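Side-chain contacts in EDTA monooxygenase (EDTA-degrading bacterium BNC1, PDB 5DQP), which probably acts as an FMN-dependent monooxygenase of the bacterial luciferase-like family, taking part in the breakdown of the chelator EDTA: residues R149-L154 / G219-S224; L403-R406 / P410-Y413. All coordinates share one frame; numbering follows the deposited sequence.

Interaction 1: R149-L154 / G219-S224; sequences RAEEFL and GKRLAS
R221 receives a hydrogen bond from S224 OG on its carbonyl O, 2.8 Å long, within helix 217-226, while its guanidinium reaches across to E151 on helix 143-161. The S224 hydroxyl meets that carbonyl tilted 18° from the carbonyl plane. CG of R221 lies anti to its backbone N, and the chain runs straight on to NE, which carries NH1 to within 4.0 Å of E151 CG. The touch is thus with the aliphatic part of the glutamate. The carboxylate and guanidinium planes stand 62° apart, and E151 OE1 is 5.2 Å from R221 NH1, so the opposite charges attract only at a distance. The E151 chain bends at chi2, and its OE2 instead forms a salt bridge with R225, one residue past 219-224; E155 brings a second carboxylate close to that oxygen, which would probably favour keeping the arginine there. The two helices belong to the outer layer of the luciferase-like TIM barrel, following the adjacent parallel strands 120-125 and 210-213, and their local axes run nearly parallel, 11° apart, with a closest approach of 10.6 Å. L222 spans much of this separation. Its CD1 presses against the backbone of E151, 3.8 Å from CA, and its CD2 lies 4.1 Å from A150 CB. The short methyl of A150 lets both leucine branches come close to the helix surface. On the same helix, F153 packs against P102 and L105 of helix 102-115, while F226 covers E151 and L154 just beyond the leucine's own segment.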
ATOM      1  N   ARG A 149     -14.575  15.112 -11.488  1.00 27.97           N
ATOM      2  CA  ARG A 149     -13.759  14.953 -10.292  1.00 28.45           C
ATOM      3  C   ARG A 149     -12.450  14.254 -10.621  1.00 24.41           C
ATOM      4  O   ARG A 149     -11.379  14.669 -10.155  1.00 21.78           O
ATOM      5  CB  ARG A 149     -14.544  14.171  -9.243  1.00 27.92           C
ATOM      6  CG  ARG A 149     -13.814  13.903  -7.959  1.00 29.36           C
ATOM      7  CD  ARG A 149     -14.813  13.301  -6.980  1.00 32.28           C
ATOM      8  NE  ARG A 149     -14.223  12.925  -5.710  1.00 44.12           N
ATOM      9  CZ  ARG A 149     -14.250  13.703  -4.635  1.00 47.59           C
ATOM     10  NH1 ARG A 149     -13.700  13.281  -3.511  1.00 32.13           N
ATOM     11  NH2 ARG A 149     -14.832  14.899  -4.687  1.00 39.20           N
ATOM     12  N   ALA A 150     -12.523  13.176 -11.421  1.00 25.82           N
ATOM     13  CA  ALA A 150     -11.329  12.417 -11.765  1.00 26.61           C
ATOM     14  C   ALA A 150     -10.318  13.295 -12.477  1.00 28.03           C
ATOM     15  O   ALA A 150      -9.106  13.166 -12.260  1.00 24.93           O
ATOM     16  CB  ALA A 150     -11.681  11.224 -12.650  1.00 20.60           C
ATOM     17  N   GLU A 151     -10.803  14.170 -13.356  1.00 24.31           N
ATOM     18  CA  GLU A 151      -9.927  15.055 -14.091  1.00 25.80           C
ATOM     19  C   GLU A 151      -9.190  16.002 -13.144  1.00 29.86           C
ATOM     20  O   GLU A 151      -7.983  16.208 -13.282  1.00 25.01           O
ATOM     21  CB  GLU A 151     -10.742  15.807 -15.134  1.00 32.89           C
ATOM     22  CG  GLU A 151      -9.941  16.370 -16.289  1.00 52.23           C
ATOM     23  CD  GLU A 151      -9.179  17.631 -15.907  1.00 74.46           C
ATOM     24  OE1 GLU A 151      -9.770  18.505 -15.225  1.00 76.92           O
ATOM     25  OE2 GLU A 151      -7.985  17.743 -16.282  1.00 53.15           O
ATOM     26  N   GLU A 152      -9.886  16.564 -12.158  1.00 30.59           N
ATOM     27  CA  GLU A 152      -9.212  17.443 -11.205  1.00 25.84           C
ATOM     28  C   GLU A 152      -8.249  16.662 -10.312  1.00 23.91           C
ATOM     29  O   GLU A 152      -7.140  17.128 -10.012  1.00 25.93           O
ATOM     30  CB  GLU A 152     -10.243  18.196 -10.362  1.00 27.11           C
ATOM     31  CG  GLU A 152      -9.618  19.364  -9.590  1.00 30.92           C
ATOM     32  CD  GLU A 152     -10.556  20.037  -8.594  1.00 33.95           C
ATOM     33  OE1 GLU A 152     -10.036  20.600  -7.605  1.00 31.84           O
ATOM     34  OE2 GLU A 152     -11.800  20.001  -8.790  1.00 40.77           O
ATOM     35  N   PHE A 153      -8.661  15.469  -9.886  1.00 21.38           N
ATOM     36  CA  PHE A 153      -7.801  14.580  -9.113  1.00 24.89           C
ATOM     37  C   PHE A 153      -6.482  14.310  -9.841  1.00 22.35           C
ATOM     38  O   PHE A 153      -5.408  14.334  -9.237  1.00 24.39           O
ATOM     39  CB  PHE A 153      -8.565  13.273  -8.845  1.00 17.59           C
ATOM     40  CG  PHE A 153      -7.938  12.384  -7.817  1.00 24.02           C
ATOM     41  CD1 PHE A 153      -6.813  11.622  -8.115  1.00 23.47           C
ATOM     42  CD2 PHE A 153      -8.490  12.275  -6.562  1.00 22.56           C
ATOM     43  CE1 PHE A 153      -6.257  10.786  -7.173  1.00 20.51           C
ATOM     44  CE2 PHE A 153      -7.922  11.455  -5.623  1.00 21.24           C
ATOM     45  CZ  PHE A 153      -6.816  10.712  -5.920  1.00 19.50           C
ATOM     46  N   LEU A 154      -6.553  14.014 -11.138  1.00 21.31           N
ATOM     47  CA  LEU A 154      -5.346  13.716 -11.898  1.00 23.65           C
ATOM     48  C   LEU A 154      -4.456  14.941 -12.031  1.00 25.62           C
ATOM     49  O   LEU A 154      -3.226  14.821 -11.971  1.00 26.02           O
ATOM     50  CB  LEU A 154      -5.713  13.162 -13.274  1.00 25.04           C
ATOM     51  CG  LEU A 154      -5.851  11.636 -13.356  1.00 27.11           C
ATOM     52  CD1 LEU A 154      -4.515  11.003 -13.017  1.00 30.92           C
ATOM     53  CD2 LEU A 154      -6.883  11.157 -12.414  1.00 25.69           C
ATOM     54  N   GLY A 219     -14.601   8.635 -20.337  1.00 33.39           N
ATOM     55  CA  GLY A 219     -13.401   7.845 -20.126  1.00 29.46           C
ATOM     56  C   GLY A 219     -12.374   8.081 -21.212  1.00 32.06           C
ATOM     57  O   GLY A 219     -11.193   8.313 -20.928  1.00 29.31           O
ATOM     58  N   LYS A 220     -12.815   8.050 -22.476  1.00 30.50           N
ATOM     59  CA  LYS A 220     -11.893   8.313 -23.578  1.00 31.49           C
ATOM     60  C   LYS A 220     -11.233   9.678 -23.444  1.00 30.48           C
ATOM     61  O   LYS A 220     -10.059   9.822 -23.802  1.00 28.81           O
ATOM     62  CB  LYS A 220     -12.598   8.188 -24.924  1.00 27.75           C
ATOM     63  CG  LYS A 220     -12.829   6.734 -25.336  1.00 30.73           C
ATOM     64  CD  LYS A 220     -13.639   6.711 -26.596  1.00 33.62           C
ATOM     65  CE  LYS A 220     -14.005   5.310 -27.004  1.00 34.40           C
ATOM     66  NZ  LYS A 220     -14.998   5.410 -28.100  1.00 42.54           N
ATOM     67  N   ARG A 221     -11.951  10.675 -22.902  1.00 27.17           N
ATOM     68  CA  ARG A 221     -11.365  11.997 -22.715  1.00 27.65           C
ATOM     69  C   ARG A 221     -10.328  11.992 -21.606  1.00 27.96           C
ATOM     70  O   ARG A 221      -9.223  12.526 -21.772  1.00 29.24           O
ATOM     71  CB  ARG A 221     -12.439  13.029 -22.410  1.00 30.73           C
ATOM     72  CG  ARG A 221     -11.854  14.423 -22.215  1.00 44.66           C
ATOM     73  CD  ARG A 221     -12.904  15.478 -21.871  1.00 57.59           C
ATOM     74  NE  ARG A 221     -12.303  16.807 -21.726  1.00 65.81           N
ATOM     75  CZ  ARG A 221     -12.036  17.395 -20.560  1.00 70.56           C
ATOM     76  NH1 ARG A 221     -12.322  16.786 -19.418  1.00 77.22           N
ATOM     77  NH2 ARG A 221     -11.484  18.600 -20.532  1.00 80.33           N
ATOM     78  N   LEU A 222     -10.670  11.408 -20.453  1.00 27.40           N
ATOM     79  CA  LEU A 222      -9.672  11.236 -19.406  1.00 29.57           C
ATOM     80  C   LEU A 222      -8.424  10.551 -19.966  1.00 25.01           C
ATOM     81  O   LEU A 222      -7.292  10.997 -19.734  1.00 24.10           O
ATOM     82  CB  LEU A 222     -10.266  10.434 -18.254  1.00 25.92           C
ATOM     83  CG  LEU A 222      -9.546  10.543 -16.913  1.00 30.54           C
ATOM     84  CD1 LEU A 222      -9.761  11.913 -16.277  1.00 30.58           C
ATOM     85  CD2 LEU A 222     -10.040   9.479 -15.990  1.00 29.19           C
ATOM     86  N   ALA A 223      -8.619   9.480 -20.735  1.00 23.53           N
ATOM     87  CA  ALA A 223      -7.484   8.733 -21.262  1.00 22.36           C
ATOM     88  C   ALA A 223      -6.633   9.591 -22.185  1.00 21.46           C
ATOM     89  O   ALA A 223      -5.400   9.502 -22.157  1.00 23.88           O
ATOM     90  CB  ALA A 223      -7.969   7.484 -21.990  1.00 26.41           C
ATOM     91  N   SER A 224      -7.271  10.434 -23.011  1.00 24.13           N
ATOM     92  CA  SER A 224      -6.502  11.237 -23.960  1.00 23.59           C
ATOM     93  C   SER A 224      -5.622  12.248 -23.234  1.00 25.46           C
ATOM     94  O   SER A 224      -4.573  12.638 -23.758  1.00 23.72           O
ATOM     95  CB  SER A 224      -7.439  11.943 -24.953  1.00 22.87           C
ATOM     96  OG  SER A 224      -8.151  13.016 -24.334  1.00 26.24           O
TER

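Interaction 2: L403-R406 / P410-Y413; sequences LQSR and PRSY
Over one face of the R411 guanidinium sits Q404 CB, 4.0 Å above the plane and centred on it; the backbone N of S405 approaches the same group obliquely, 3.8 Å from NH2. The Q404 amide is turned 34° against the guanidinium, and OE1 comes within 4.0 Å of R411 NH1, too far for a bond. R411 gets there with an extended chain from CG to NE, and its CG lies 4.0 Å from both CG and CD of Q404 where the two chains cross. The one hydrogen bond between the segments comes from the other end of the amide: Q404 NE2 donates to P410 O at 2.9 Å. It is moderately bent, 149° at the hydrogen, and the donor lies 28° out of the carbonyl plane. With CG anti to its carbonyl carbon, the extended glutamine reaches the loop that leaves the helix, and its CG also lies 3.5 Å from P410 O. Shortened to an alanine, this position would probably leave the P410 carbonyl without its amide donor and the loop freer to move, with R411 CG losing the amide carbon it packs on. S405 keeps its hydroxyl on P401 O, one turn back in the helix. The R411 charge, close to the C-terminal end of helix 390-405, may be favoured by the helix dipole. The backbone of the loop is held as well: R49 NE donates to R411 O, and farther along Y413 OH bonds to I50 O. This is a solvent-facing turn in which the chain leaving the outer helix after strand 380-383 of the TIM barrel folds back beside that helix, tied by a side-chain-to-backbone hydrogen bond.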
ATOM      1  N   LEU A 403       6.034 -16.587 -28.793  1.00 15.24           N
ATOM      2  CA  LEU A 403       6.137 -15.172 -29.101  1.00 18.42           C
ATOM      3  C   LEU A 403       7.580 -14.736 -29.179  1.00 17.06           C
ATOM      4  O   LEU A 403       7.920 -13.868 -29.989  1.00 19.20           O
ATOM      5  CB  LEU A 403       5.389 -14.325 -28.064  1.00 15.85           C
ATOM      6  CG  LEU A 403       3.862 -14.544 -27.946  1.00 19.79           C
ATOM      7  CD1 LEU A 403       3.284 -13.708 -26.821  1.00 20.84           C
ATOM      8  CD2 LEU A 403       3.128 -14.256 -29.270  1.00 15.72           C
ATOM      9  N   GLN A 404       8.442 -15.290 -28.318  1.00 13.94           N
ATOM     10  CA  GLN A 404       9.851 -14.909 -28.377  1.00 20.70           C
ATOM     11  C   GLN A 404      10.523 -15.473 -29.636  1.00 18.26           C
ATOM     12  O   GLN A 404      11.278 -14.762 -30.302  1.00 21.85           O
ATOM     13  CB  GLN A 404      10.583 -15.352 -27.108  1.00 20.91           C
ATOM     14  CG  GLN A 404      10.265 -14.502 -25.875  1.00 21.87           C
ATOM     15  CD  GLN A 404      10.494 -15.263 -24.585  1.00 22.95           C
ATOM     16  OE1 GLN A 404      10.622 -16.487 -24.604  1.00 22.47           O
ATOM     17  NE2 GLN A 404      10.513 -14.551 -23.446  1.00 20.18           N
ATOM     18  N   SER A 405      10.246 -16.727 -29.997  1.00 18.38           N
ATOM     19  CA  SER A 405      10.777 -17.249 -31.270  1.00 25.36           C
ATOM     20  C   SER A 405      10.302 -16.414 -32.440  1.00 24.39           C
ATOM     21  O   SER A 405      11.055 -16.149 -33.387  1.00 25.39           O
ATOM     22  CB  SER A 405      10.335 -18.694 -31.503  1.00 26.85           C
ATOM     23  OG  SER A 405      10.671 -19.503 -30.400  1.00 41.17           O
ATOM     24  N   ARG A 406       9.026 -16.039 -32.416  1.00 21.29           N
ATOM     25  CA  ARG A 406       8.474 -15.233 -33.484  1.00 20.35           C
ATOM     26  C   ARG A 406       9.153 -13.872 -33.606  1.00 21.44           C
ATOM     27  O   ARG A 406       8.937 -13.187 -34.608  1.00 21.29           O
ATOM     28  CB  ARG A 406       6.972 -15.082 -33.252  1.00 24.65           C
ATOM     29  CG  ARG A 406       6.240 -16.428 -33.290  1.00 21.47           C
ATOM     30  CD  ARG A 406       5.932 -16.821 -34.709  1.00 25.33           C
ATOM     31  NE  ARG A 406       5.944 -18.260 -34.908  1.00 29.79           N
ATOM     32  CZ  ARG A 406       4.877 -18.976 -35.224  1.00 53.47           C
ATOM     33  NH1 ARG A 406       3.690 -18.374 -35.388  1.00 54.04           N
ATOM     34  NH2 ARG A 406       5.017 -20.292 -35.385  1.00 41.19           N
ATOM     35  N   PRO A 410      10.318  -9.882 -25.973  1.00 21.31           N
ATOM     36  CA  PRO A 410      11.717  -9.971 -25.531  1.00 26.13           C
ATOM     37  C   PRO A 410      12.010 -11.202 -24.682  1.00 23.90           C
ATOM     38  O   PRO A 410      11.142 -11.743 -23.986  1.00 22.54           O
ATOM     39  CB  PRO A 410      11.910  -8.690 -24.706  1.00 22.80           C
ATOM     40  CG  PRO A 410      10.544  -8.402 -24.173  1.00 23.61           C
ATOM     41  CD  PRO A 410       9.560  -8.872 -25.220  1.00 22.62           C
ATOM     42  N   ARG A 411      13.280 -11.610 -24.713  1.00 19.60           N
ATOM     43  CA  ARG A 411      13.793 -12.648 -23.826  1.00 27.05           C
ATOM     44  C   ARG A 411      14.444 -12.100 -22.566  1.00 26.48           C
ATOM     45  O   ARG A 411      14.769 -12.887 -21.668  1.00 25.29           O
ATOM     46  CB  ARG A 411      14.816 -13.524 -24.549  1.00 27.65           C
ATOM     47  CG  ARG A 411      14.246 -14.293 -25.719  1.00 30.45           C
ATOM     48  CD  ARG A 411      15.325 -15.115 -26.422  1.00 27.78           C
ATOM     49  NE  ARG A 411      14.810 -15.772 -27.621  1.00 32.26           N
ATOM     50  CZ  ARG A 411      14.193 -16.953 -27.630  1.00 35.86           C
ATOM     51  NH1 ARG A 411      14.000 -17.627 -26.496  1.00 40.60           N
ATOM     52  NH2 ARG A 411      13.759 -17.466 -28.782  1.00 37.48           N
ATOM     53  N   SER A 412      14.634 -10.787 -22.466  1.00 30.20           N
ATOM     54  CA  SER A 412      15.370 -10.214 -21.346  1.00 25.17           C
ATOM     55  C   SER A 412      14.676  -8.955 -20.863  1.00 24.43           C
ATOM     56  O   SER A 412      13.932  -8.304 -21.604  1.00 24.81           O
ATOM     57  CB  SER A 412      16.822  -9.879 -21.737  1.00 27.03           C
ATOM     58  OG  SER A 412      17.545 -11.064 -22.009  1.00 35.19           O
ATOM     59  N   TYR A 413      14.935  -8.604 -19.602  1.00 24.55           N
ATOM     60  CA  TYR A 413      14.611  -7.271 -19.106  1.00 22.52           C
ATOM     61  C   TYR A 413      15.793  -6.351 -19.398  1.00 28.00           C
ATOM     62  O   TYR A 413      16.833  -6.447 -18.744  1.00 31.38           O
ATOM     63  CB  TYR A 413      14.294  -7.294 -17.615  1.00 20.38           C
ATOM     64  CG  TYR A 413      12.949  -7.910 -17.280  1.00 24.54           C
ATOM     65  CD1 TYR A 413      11.751  -7.338 -17.724  1.00 20.01           C
ATOM     66  CD2 TYR A 413      12.883  -9.044 -16.507  1.00 17.26           C
ATOM     67  CE1 TYR A 413      10.505  -7.911 -17.396  1.00 19.88           C
ATOM     68  CE2 TYR A 413      11.661  -9.634 -16.195  1.00 20.03           C
ATOM     69  CZ  TYR A 413      10.486  -9.071 -16.626  1.00 23.39           C
ATOM     70  OH  TYR A 413       9.313  -9.693 -16.255  1.00 20.97           O
TER

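How the interactions relate
Interactions 1 and 2 sit on opposite sides of the chain's centre, their own centres 34 Å apart and their nearest atoms about 24 Å apart, so neither touches the other. Both involve helices of the barrel's outer layer: interaction 1 joins two of them from the middle of the chain, whereas interaction 2 joins a later one to the loop that follows it. Interaction 1 borders the predicted FMN site, since the L222 side chain is about 4 Å from that of Y147 and about 8 Å from that of S216, whose OG also bonds G219 N. Interaction 2 is a surface contact remote from those residues.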